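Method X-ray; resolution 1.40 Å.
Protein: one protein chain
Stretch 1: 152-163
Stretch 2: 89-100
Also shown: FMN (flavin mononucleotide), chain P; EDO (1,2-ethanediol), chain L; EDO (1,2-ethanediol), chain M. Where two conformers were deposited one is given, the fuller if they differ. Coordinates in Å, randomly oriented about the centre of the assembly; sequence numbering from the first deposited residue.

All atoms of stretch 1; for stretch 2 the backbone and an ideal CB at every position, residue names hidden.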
ATOM      1  N   VAL A 152     -13.188  -1.114  24.341  1.00 13.49           N
ATOM      2  CA  VAL A 152     -12.133  -0.571  25.189  1.00 13.03           C
ATOM      3  C   VAL A 152     -11.694   0.793  24.651  1.00 13.49           C
ATOM      4  O   VAL A 152     -11.900   1.093  23.481  1.00 13.40           O
ATOM      5  CB  VAL A 152     -10.955  -1.574  25.278  1.00 13.67           C
ATOM      6  CG1 VAL A 152     -11.398  -2.890  25.937  1.00 16.20           C
ATOM      7  CG2 VAL A 152     -10.353  -1.803  23.908  1.00 12.85           C
ATOM      8  N   PRO A 153     -11.107   1.625  25.510  1.00 14.78           N
ATOM      9  CA  PRO A 153     -10.848   3.002  25.116  1.00 15.19           C
ATOM     10  C   PRO A 153      -9.889   3.170  23.979  1.00 15.86           C
ATOM     11  O   PRO A 153      -9.998   4.147  23.256  1.00 20.84           O
ATOM     12  CB  PRO A 153     -10.257   3.630  26.365  1.00 15.77           C
ATOM     13  CG  PRO A 153     -10.666   2.771  27.477  1.00 18.43           C
ATOM     14  CD  PRO A 153     -10.840   1.402  26.937  1.00 15.19           C
ATOM     15  N   ASN A 154      -9.011   2.199  23.740  1.00 13.95           N
ATOM     16  CA  ASN A 154      -8.069   2.295  22.648  1.00 16.05           C
ATOM     17  C   ASN A 154      -8.583   1.670  21.344  1.00 17.07           C
ATOM     18  O   ASN A 154      -7.862   1.633  20.360  1.00 17.29           O
ATOM     19  CB  ASN A 154      -6.732   1.690  23.007  1.00 16.08           C
ATOM     20  CG  ASN A 154      -6.814   0.249  23.467  1.00 18.46           C
ATOM     21  OD1 ASN A 154      -7.570  -0.070  24.398  1.00 20.08           O
ATOM     22  ND2 ASN A 154      -5.997  -0.612  22.893  1.00 21.23           N
ATOM     23  N   PHE A 155      -9.811   1.182  21.345  1.00 14.69           N
ATOM     24  CA  PHE A 155     -10.438   0.711  20.111  1.00 14.10           C
ATOM     25  C   PHE A 155     -11.016   1.838  19.294  1.00 14.30           C
ATOM     26  O   PHE A 155     -11.851   2.600  19.801  1.00 14.77           O
ATOM     27  CB  PHE A 155     -11.599  -0.220  20.466  1.00 12.61           C
ATOM     28  CG  PHE A 155     -12.355  -0.703  19.249  1.00 14.95           C
ATOM     29  CD1 PHE A 155     -11.783  -1.641  18.375  1.00 13.20           C
ATOM     30  CD2 PHE A 155     -13.657  -0.280  18.989  1.00 13.33           C
ATOM     31  CE1 PHE A 155     -12.471  -2.078  17.260  1.00 14.23           C
ATOM     32  CE2 PHE A 155     -14.318  -0.692  17.851  1.00 13.13           C
ATOM     33  CZ  PHE A 155     -13.750  -1.609  17.010  1.00 13.56           C
ATOM     34  N   CYS A 156     -10.622   1.912  18.002  1.00 14.22           N
ATOM     35  CA  CYS A 156     -11.188   2.845  17.069  1.00 13.54           C
ATOM     36  C   CYS A 156     -11.814   2.148  15.895  1.00 16.40           C
ATOM     37  O   CYS A 156     -11.297   1.146  15.378  1.00 15.84           O
ATOM     38  CB  CYS A 156     -10.098   3.665  16.443  1.00 16.50           C
ATOM     39  SG  CYS A 156      -9.187   4.624  17.570  1.00 21.76           S
ATOM     40  N   LEU A 157     -12.935   2.706  15.464  1.00 13.91           N
ATOM     41  CA  LEU A 157     -13.529   2.439  14.143  1.00 16.23           C
ATOM     42  C   LEU A 157     -12.980   3.544  13.212  1.00 15.15           C
ATOM     43  O   LEU A 157     -12.998   4.718  13.502  1.00 17.84           O
ATOM     44  CB  LEU A 157     -15.059   2.520  14.182  1.00 14.66           C
ATOM     45  CG  LEU A 157     -15.771   2.465  12.815  1.00 15.39           C
ATOM     46  CD1 LEU A 157     -15.516   1.172  12.049  1.00 16.45           C
ATOM     47  CD2 LEU A 157     -17.297   2.658  13.040  1.00 17.48           C
ATOM     48  N   LEU A 158     -12.438   3.118  12.101  1.00 14.78           N
ATOM     49  CA  LEU A 158     -11.895   4.027  11.072  1.00 15.97           C
ATOM     50  C   LEU A 158     -12.762   3.890   9.830  1.00 15.59           C
ATOM     51  O   LEU A 158     -12.956   2.762   9.324  1.00 16.73           O
ATOM     52  CB  LEU A 158     -10.440   3.681  10.836  1.00 16.46           C
ATOM     53  CG  LEU A 158      -9.705   4.445   9.776  1.00 19.40           C
ATOM     54  CD1 LEU A 158      -9.694   5.943  10.128  1.00 19.90           C
ATOM     55  CD2 LEU A 158      -8.256   3.860   9.676  1.00 21.38           C
ATOM     56  N   LEU A 159     -13.322   4.997   9.362  1.00 14.79           N
ATOM     57  CA  LEU A 159     -14.119   5.030   8.122  1.00 15.96           C
ATOM     58  C   LEU A 159     -13.369   5.780   7.044  1.00 16.26           C
ATOM     59  O   LEU A 159     -12.823   6.855   7.328  1.00 16.87           O
ATOM     60  CB  LEU A 159     -15.414   5.735   8.372  1.00 16.32           C
ATOM     61  CG  LEU A 159     -16.304   5.110   9.427  1.00 14.97           C
ATOM     62  CD1 LEU A 159     -17.532   6.067   9.671  1.00 18.88           C
ATOM     63  CD2 LEU A 159     -16.769   3.675   9.119  1.00 16.51           C
ATOM     64  N   LEU A 160     -13.424   5.279   5.817  1.00 15.27           N
ATOM     65  CA  LEU A 160     -12.997   5.995   4.631  1.00 15.45           C
ATOM     66  C   LEU A 160     -14.199   6.278   3.744  1.00 14.93           C
ATOM     67  O   LEU A 160     -14.963   5.365   3.402  1.00 16.61           O
ATOM     68  CB  LEU A 160     -11.966   5.167   3.863  1.00 14.98           C
ATOM     69  CG  LEU A 160     -11.565   5.824   2.531  1.00 19.52           C
ATOM     70  CD1 LEU A 160     -10.724   7.002   2.785  1.00 20.26           C
ATOM     71  CD2 LEU A 160     -10.789   4.753   1.694  1.00 24.12           C
ATOM     72  N   ASP A 161     -14.355   7.549   3.380  1.00 16.21           N
ATOM     73  CA  ASP A 161     -15.409   7.998   2.451  1.00 16.54           C
ATOM     74  C   ASP A 161     -14.781   8.373   1.116  1.00 16.70           C
ATOM     75  O   ASP A 161     -14.256   9.489   0.993  1.00 17.12           O
ATOM     76  CB  ASP A 161     -16.152   9.210   2.996  1.00 18.32           C
ATOM     77  CG  ASP A 161     -17.419   9.541   2.163  1.00 20.93           C
ATOM     78  OD1 ASP A 161     -18.030   8.619   1.544  1.00 30.29           O
ATOM     79  OD2 ASP A 161     -17.850  10.702   2.256  1.00 35.80           O
ATOM     80  N   PRO A 162     -14.789   7.440   0.144  1.00 17.31           N
ATOM     81  CA  PRO A 162     -14.115   7.776  -1.107  1.00 14.70           C
ATOM     82  C   PRO A 162     -14.739   8.933  -1.879  1.00 16.11           C
ATOM     83  O   PRO A 162     -15.953   9.006  -2.006  1.00 16.75           O
ATOM     84  CB  PRO A 162     -14.237   6.494  -1.926  1.00 16.27           C
ATOM     85  CG  PRO A 162     -14.434   5.403  -0.931  1.00 17.84           C
ATOM     86  CD  PRO A 162     -15.314   6.057   0.104  1.00 18.23           C
ATOM     87  N   VAL A 163     -13.875   9.819  -2.351  1.00 14.35           N
ATOM     88  CA  VAL A 163     -14.347  10.786  -3.327  0.50 13.51           C
ATOM     89  C   VAL A 163     -13.721  10.613  -4.698  1.00 15.71           C
ATOM     90  O   VAL A 163     -14.200  11.195  -5.657  1.00 15.45           O
ATOM     91  CB  VAL A 163     -14.207  12.236  -2.832  0.50 12.94           C
ATOM     92  CG1 VAL A 163     -14.941  12.419  -1.534  0.50 17.08           C
ATOM     93  CG2 VAL A 163     -12.748  12.629  -2.706  0.50 20.10           C
ATOM     94  N   UNK A  89      -7.933   1.924  -6.405  1.00 12.45           N
ATOM     95  CA  UNK A  89      -7.316   2.982  -5.608  1.00 13.14           C
ATOM     96  C   UNK A  89      -8.440   3.897  -5.191  1.00 14.33           C
ATOM     97  O   UNK A  89      -9.258   4.258  -6.035  1.00 14.11           O
ATOM     98  CB  UNK A  89      -6.227   3.734  -6.376  1.00 13.14           C
ATOM     99  N   UNK A  90      -8.562   4.202  -3.924  1.00 14.06           N
ATOM    100  CA  UNK A  90      -9.671   5.001  -3.435  0.50 15.31           C
ATOM    101  C   UNK A  90      -9.153   6.042  -2.475  1.00 15.48           C
ATOM    102  O   UNK A  90      -8.501   5.724  -1.486  1.00 15.83           O
ATOM    103  CB  UNK A  90     -10.730   4.125  -2.763  0.50 15.31           C
ATOM    104  N   UNK A  91      -9.455   7.292  -2.782  1.00 15.19           N
ATOM    105  CA  UNK A  91      -8.946   8.414  -2.014  1.00 15.22           C
ATOM    106  C   UNK A  91     -10.098   9.172  -1.407  1.00 17.30           C
ATOM    107  O   UNK A  91     -11.109   9.359  -2.052  1.00 15.73           O
ATOM    108  CB  UNK A  91      -8.091   9.337  -2.884  1.00 15.22           C
ATOM    109  N   UNK A  92      -9.945   9.603  -0.162  1.00 16.08           N
ATOM    110  CA  UNK A  92     -10.969  10.407   0.474  1.00 16.35           C
ATOM    111  C   UNK A  92     -10.670  10.621   1.936  1.00 16.44           C
ATOM    112  O   UNK A  92      -9.565  10.369   2.408  1.00 17.00           O
ATOM    113  CB  UNK A  92     -12.342   9.753   0.310  1.00 16.35           C
ATOM    114  N   UNK A  93     -11.655  11.186   2.622  1.00 19.78           N
ATOM    115  CA  UNK A  93     -11.436  11.571   4.004  0.50 18.47           C
ATOM    116  C   UNK A  93     -11.734  10.435   4.958  1.00 17.35           C
ATOM    117  O   UNK A  93     -12.638   9.632   4.770  1.00 18.00           O
ATOM    118  CB  UNK A  93     -12.295  12.787   4.358  0.50 18.47           C
ATOM    119  N   UNK A  94     -10.873  10.352   5.957  1.00 20.15           N
ATOM    120  CA  UNK A  94     -11.015   9.439   7.050  1.00 17.10           C
ATOM    121  C   UNK A  94     -11.772  10.050   8.206  1.00 18.98           C
ATOM    122  O   UNK A  94     -11.626  11.198   8.513  1.00 18.52           O
ATOM    123  CB  UNK A  94      -9.638   8.961   7.514  1.00 17.10           C
ATOM    124  N   UNK A  95     -12.525   9.224   8.906  1.00 16.07           N
ATOM    125  CA  UNK A  95     -13.110   9.565  10.201  1.00 15.92           C
ATOM    126  C   UNK A  95     -12.619   8.533  11.226  1.00 15.71           C
ATOM    127  O   UNK A  95     -12.789   7.347  11.003  1.00 16.39           O
ATOM    128  CB  UNK A  95     -14.638   9.596  10.131  1.00 15.92           C
ATOM    129  N   UNK A  96     -12.024   8.973  12.312  1.00 15.54           N
ATOM    130  CA  UNK A  96     -11.511   8.102  13.343  1.00 16.65           C
ATOM    131  C   UNK A  96     -12.421   8.268  14.555  1.00 16.67           C
ATOM    132  O   UNK A  96     -12.532   9.361  15.114  1.00 17.54           O
ATOM    133  CB  UNK A  96     -10.052   8.418  13.677  1.00 16.65           C
ATOM    134  N   UNK A  97     -13.128   7.199  14.871  1.00 16.03           N
ATOM    135  CA  UNK A  97     -14.089   7.187  15.975  1.00 15.36           C
ATOM    136  C   UNK A  97     -13.473   6.366  17.106  1.00 14.59           C
ATOM    137  O   UNK A  97     -13.366   5.132  17.034  1.00 15.41           O
ATOM    138  CB  UNK A  97     -15.440   6.615  15.542  1.00 15.36           C
ATOM    139  N   UNK A  98     -13.085   7.065  18.162  1.00 16.36           N
ATOM    140  CA  UNK A  98     -12.410   6.481  19.328  1.00 15.96           C
ATOM    141  C   UNK A  98     -13.356   6.598  20.512  1.00 18.02           C
ATOM    142  O   UNK A  98     -14.556   6.760  20.323  1.00 17.03           O
ATOM    143  CB  UNK A  98     -11.076   7.172  19.617  1.00 15.96           C
ATOM    144  N   UNK A  99     -12.833   6.590  21.728  1.00 17.19           N
ATOM    145  CA  UNK A  99     -13.674   6.845  22.884  1.00 20.06           C
ATOM    146  C   UNK A  99     -13.761   8.332  23.209  1.00 21.09           C
ATOM    147  O   UNK A  99     -14.468   8.712  24.155  1.00 24.32           O
ATOM    148  CB  UNK A  99     -13.145   6.076  24.096  1.00 20.06           C
ATOM    149  N   UNK A 100     -13.057   9.185  22.477  1.00 20.95           N
ATOM    150  CA  UNK A 100     -13.221  10.627  22.716  1.00 22.51           C
ATOM    151  C   UNK A 100     -14.581  11.132  22.194  1.00 24.52           C
ATOM    152  O   UNK A 100     -15.339  10.365  21.604  1.00 24.10           O
ATOM    153  CB  UNK A 100     -12.084  11.403  22.048  1.00 22.51           C
TER
HETATM  154  N1  FMN P 300       2.723   0.717 -12.717  1.00 12.91           N
HETATM  155  C2  FMN P 300       4.067   1.008 -12.894  1.00 14.22           C
HETATM  156  O2  FMN P 300       4.434   2.155 -13.174  1.00 15.24           O
HETATM  157  N3  FMN P 300       5.005   0.038 -12.708  1.00 12.29           N
HETATM  158  C4  FMN P 300       4.723  -1.275 -12.416  1.00 13.50           C
HETATM  159  O4  FMN P 300       5.603  -2.097 -12.135  1.00 13.02           O
HETATM  160  C4A FMN P 300       3.377  -1.588 -12.244  1.00 11.58           C
HETATM  161  N5  FMN P 300       3.018  -2.903 -11.950  1.00 12.30           N
HETATM  162  C5A FMN P 300       1.687  -3.141 -11.603  1.00 12.15           C
HETATM  163  C6  FMN P 300       1.315  -4.405 -11.173  1.00 11.50           C
HETATM  164  C7  FMN P 300      -0.013  -4.704 -10.840  1.00 11.70           C
HETATM  165  C7M FMN P 300      -0.356  -6.058 -10.243  1.00 12.66           C
HETATM  166  C8  FMN P 300      -0.976  -3.713 -10.945  1.00 10.80           C
HETATM  167  C8M FMN P 300      -2.379  -3.933 -10.365  1.00 13.00           C
HETATM  168  C9  FMN P 300      -0.621  -2.464 -11.405  1.00 10.03           C
HETATM  169  C9A FMN P 300       0.711  -2.147 -11.745  1.00 10.75           C
HETATM  170  N10 FMN P 300       1.068  -0.878 -12.230  1.00 11.38           N
HETATM  171  C10 FMN P 300       2.418  -0.566 -12.398  1.00 11.74           C
HETATM  172  C1' FMN P 300       0.072   0.199 -12.505  1.00 11.67           C
HETATM  173  C2' FMN P 300       0.009   1.119 -11.305  1.00 11.54           C
HETATM  174  O2' FMN P 300      -0.628   0.472 -10.167  1.00 10.71           O
HETATM  175  C3' FMN P 300      -0.699   2.443 -11.646  1.00 11.56           C
HETATM  176  O3' FMN P 300      -2.000   2.174 -12.201  1.00 14.09           O
HETATM  177  C4' FMN P 300       0.120   3.179 -12.692  1.00 13.05           C
HETATM  178  O4' FMN P 300       1.528   3.120 -12.468  1.00 13.91           O
HETATM  179  C5' FMN P 300      -0.294   4.633 -12.621  1.00 13.35           C
HETATM  180  O5' FMN P 300       0.011   5.174 -11.361  1.00 14.07           O
HETATM  181  P   FMN P 300       0.178   6.728 -11.084  1.00 14.22           P
HETATM  182  O1P FMN P 300       1.489   7.171 -11.680  1.00 15.88           O
HETATM  183  O2P FMN P 300      -1.001   7.331 -11.844  1.00 18.18           O
HETATM  184  O3P FMN P 300       0.101   6.929  -9.618  1.00 16.09           O
HETATM  185  C1  EDO L 309     -10.580  12.229  11.665  1.00 37.33           C
HETATM  186  O1  EDO L 309     -10.974  13.465  11.057  1.00 52.06           O
HETATM  187  C2  EDO L 309     -11.576  11.930  12.768  1.00 17.02           C
HETATM  188  O2  EDO L 309     -12.881  11.706  12.312  1.00 38.90           O
HETATM  189  C1  EDO M 310     -17.549   7.918  23.851  1.00 49.61           C
HETATM  190  O1  EDO M 310     -17.363   9.341  23.775  1.00 45.61           O
HETATM  191  C2  EDO M 310     -18.650   7.603  24.850  1.00 41.69           C
HETATM  192  O2  EDO M 310     -19.939   8.006  24.361  1.00 33.88           O

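Stretch 2 runs antiparallel to the strand of stretch 1, at 162° between their directions. At position 89 the ideal CB has no atom of stretch 1 within 5.5 Å, so the pairing sets no demand, although the FMN phosphate lies ahead and favours a long basic chain. It is Arg89, whose NH1 donates a hydrogen bond to FMN O3P at 3.1 Å.

Position 90 points toward stretch 1, its ideal CB 4.3 Å from Pro162 CB and 4.5 Å from Leu160 CD2. These apolar neighbours suit an aliphatic or thioether chain. The residue is Met90, as selenomethionine, with SE 3.8 Å from Pro162 CG. Position 91 points away, leaving its side chain free as far as stretch 1 is concerned; it is Ala91, whose O accepts a hydrogen bond from Val163 N at 2.8 Å.

Position 92 is the most restrictive. An ideal CB would lie 2.0 Å from Asp161 O, a clash, and the phi/psi of 172/-171 is an extended conformation that glycine adopts easily. Gly92 fits, its CA making a CA-H...O contact of 3.5 Å to Asp161 O.

Position 93 has only Asp161 O near its ideal CB, at 5.1 Å, so many residues, polar ones included, would do. It is Asp93, and its backbone O receives Asp161 N at 3.0 Å.

At 94 the ideal CB lies 4.0 Å from Leu158 CD1, with Leu160 further along the same face; a branched aliphatic would fill the space between them. Leu94 does so, CD2 reaching Leu160 CD1 at 3.7 Å and Leu158 CD1 at 4.0 Å.

Position 95 turns to the other face, its ideal CB 4.3 Å from Leu159 CB, where a beta-branched residue suits the extended backbone. Thr95 is found, and its N and O each pair with the backbone of Leu159 at 2.9 Å (N to Leu159 O, O to Leu159 N).

Position 96 returns to the face of Leu158, with Cys156 beyond, and again calls for an apolar chain. In Leu96, CD1 packs 3.7 Å from Cys156 CB and 3.9 Å from Leu158 CD1.

Position 97 shares its face with Leu157 and Leu159, which would accept a large aliphatic. Ile97 places CD1 4.1 Å from Leu157 CG and 3.9 Å from Leu159 CD1.

Position 98 points sideways, its ideal CB 3.8 Å from Cys156 SG, so a small residue suits; Ser98 OG accepts a hydrogen bond from the N of position 100 at 3.1 Å. Position 99 points toward Pro153 O, an acceptor inviting a short donor: Ser99 OG supplies it at 3.1 Å from Pro153 O. Position 100 is out of reach and unconstrained here; it is Asp100.

Stretch 2 89-100: RMAGDLTLISSD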
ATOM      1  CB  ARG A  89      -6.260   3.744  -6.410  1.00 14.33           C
ATOM      2  CG  ARG A  89      -5.082   2.895  -6.746  1.00 15.38           C
ATOM      3  CD  ARG A  89      -4.185   3.569  -7.788  1.00 16.99           C
ATOM      4  NE  ARG A  89      -3.641   4.831  -7.264  1.00 17.17           N
ATOM      5  CZ  ARG A  89      -2.834   5.653  -7.935  1.00 18.73           C
ATOM      6  NH1 ARG A  89      -2.606   5.392  -9.171  1.00 20.09           N
ATOM      7  NH2 ARG A  89      -2.349   6.760  -7.355  1.00 20.21           N
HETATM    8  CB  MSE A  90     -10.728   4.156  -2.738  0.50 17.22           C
HETATM    9  CG  MSE A  90     -11.335   3.083  -3.588  0.50 15.40           C
HETATM   10 SE   MSE A  90     -12.819   2.383  -2.592  0.38 22.72          SE
HETATM   11  CE  MSE A  90     -13.211   0.803  -3.653  0.50 20.50           C
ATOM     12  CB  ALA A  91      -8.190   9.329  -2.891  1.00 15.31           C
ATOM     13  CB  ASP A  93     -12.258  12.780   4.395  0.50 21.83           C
ATOM     14  CG  ASP A  93     -11.639  14.071   3.927  0.50 28.64           C
ATOM     15  OD1 ASP A  93     -10.447  14.361   4.229  0.50 29.86           O
ATOM     16  OD2 ASP A  93     -12.368  14.784   3.253  0.50 22.73           O
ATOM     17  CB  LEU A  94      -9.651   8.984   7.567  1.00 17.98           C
ATOM     18  CG  LEU A  94      -8.827   8.147   6.564  1.00 20.63           C
ATOM     19  CD1 LEU A  94      -7.357   7.968   7.043  1.00 23.48           C
ATOM     20  CD2 LEU A  94      -9.480   6.808   6.269  1.00 24.18           C
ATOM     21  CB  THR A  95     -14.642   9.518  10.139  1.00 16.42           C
ATOM     22  OG1 THR A  95     -15.154  10.358   9.091  1.00 20.36           O
ATOM     23  CG2 THR A  95     -15.273   9.996  11.457  1.00 20.42           C
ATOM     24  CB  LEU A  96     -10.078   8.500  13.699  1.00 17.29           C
ATOM     25  CG  LEU A  96      -9.275   7.569  14.602  1.00 23.27           C
ATOM     26  CD1 LEU A  96      -8.996   6.185  14.000  1.00 23.84           C
ATOM     27  CD2 LEU A  96      -7.946   8.243  14.990  1.00 26.05           C
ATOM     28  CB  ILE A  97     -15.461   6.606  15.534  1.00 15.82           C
ATOM     29  CG1 ILE A  97     -15.981   7.297  14.282  1.00 20.07           C
ATOM     30  CG2 ILE A  97     -16.540   6.749  16.636  1.00 15.53           C
ATOM     31  CD1 ILE A  97     -15.671   6.581  13.064  1.00 27.68           C
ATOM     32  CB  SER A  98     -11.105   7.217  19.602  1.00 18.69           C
ATOM     33  OG  SER A  98     -11.371   8.558  19.962  1.00 19.13           O
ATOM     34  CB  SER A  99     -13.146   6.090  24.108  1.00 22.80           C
ATOM     35  OG  SER A  99     -11.795   6.450  24.337  1.00 28.37           O
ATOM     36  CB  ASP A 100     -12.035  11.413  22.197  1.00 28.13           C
ATOM     37  CG  ASP A 100     -12.061  11.642  20.736  1.00 28.02           C
ATOM     38  OD1 ASP A 100     -13.109  11.459  20.065  1.00 30.51           O
ATOM     39  OD2 ASP A 100     -10.978  12.038  20.240  1.00 43.29           O
TER
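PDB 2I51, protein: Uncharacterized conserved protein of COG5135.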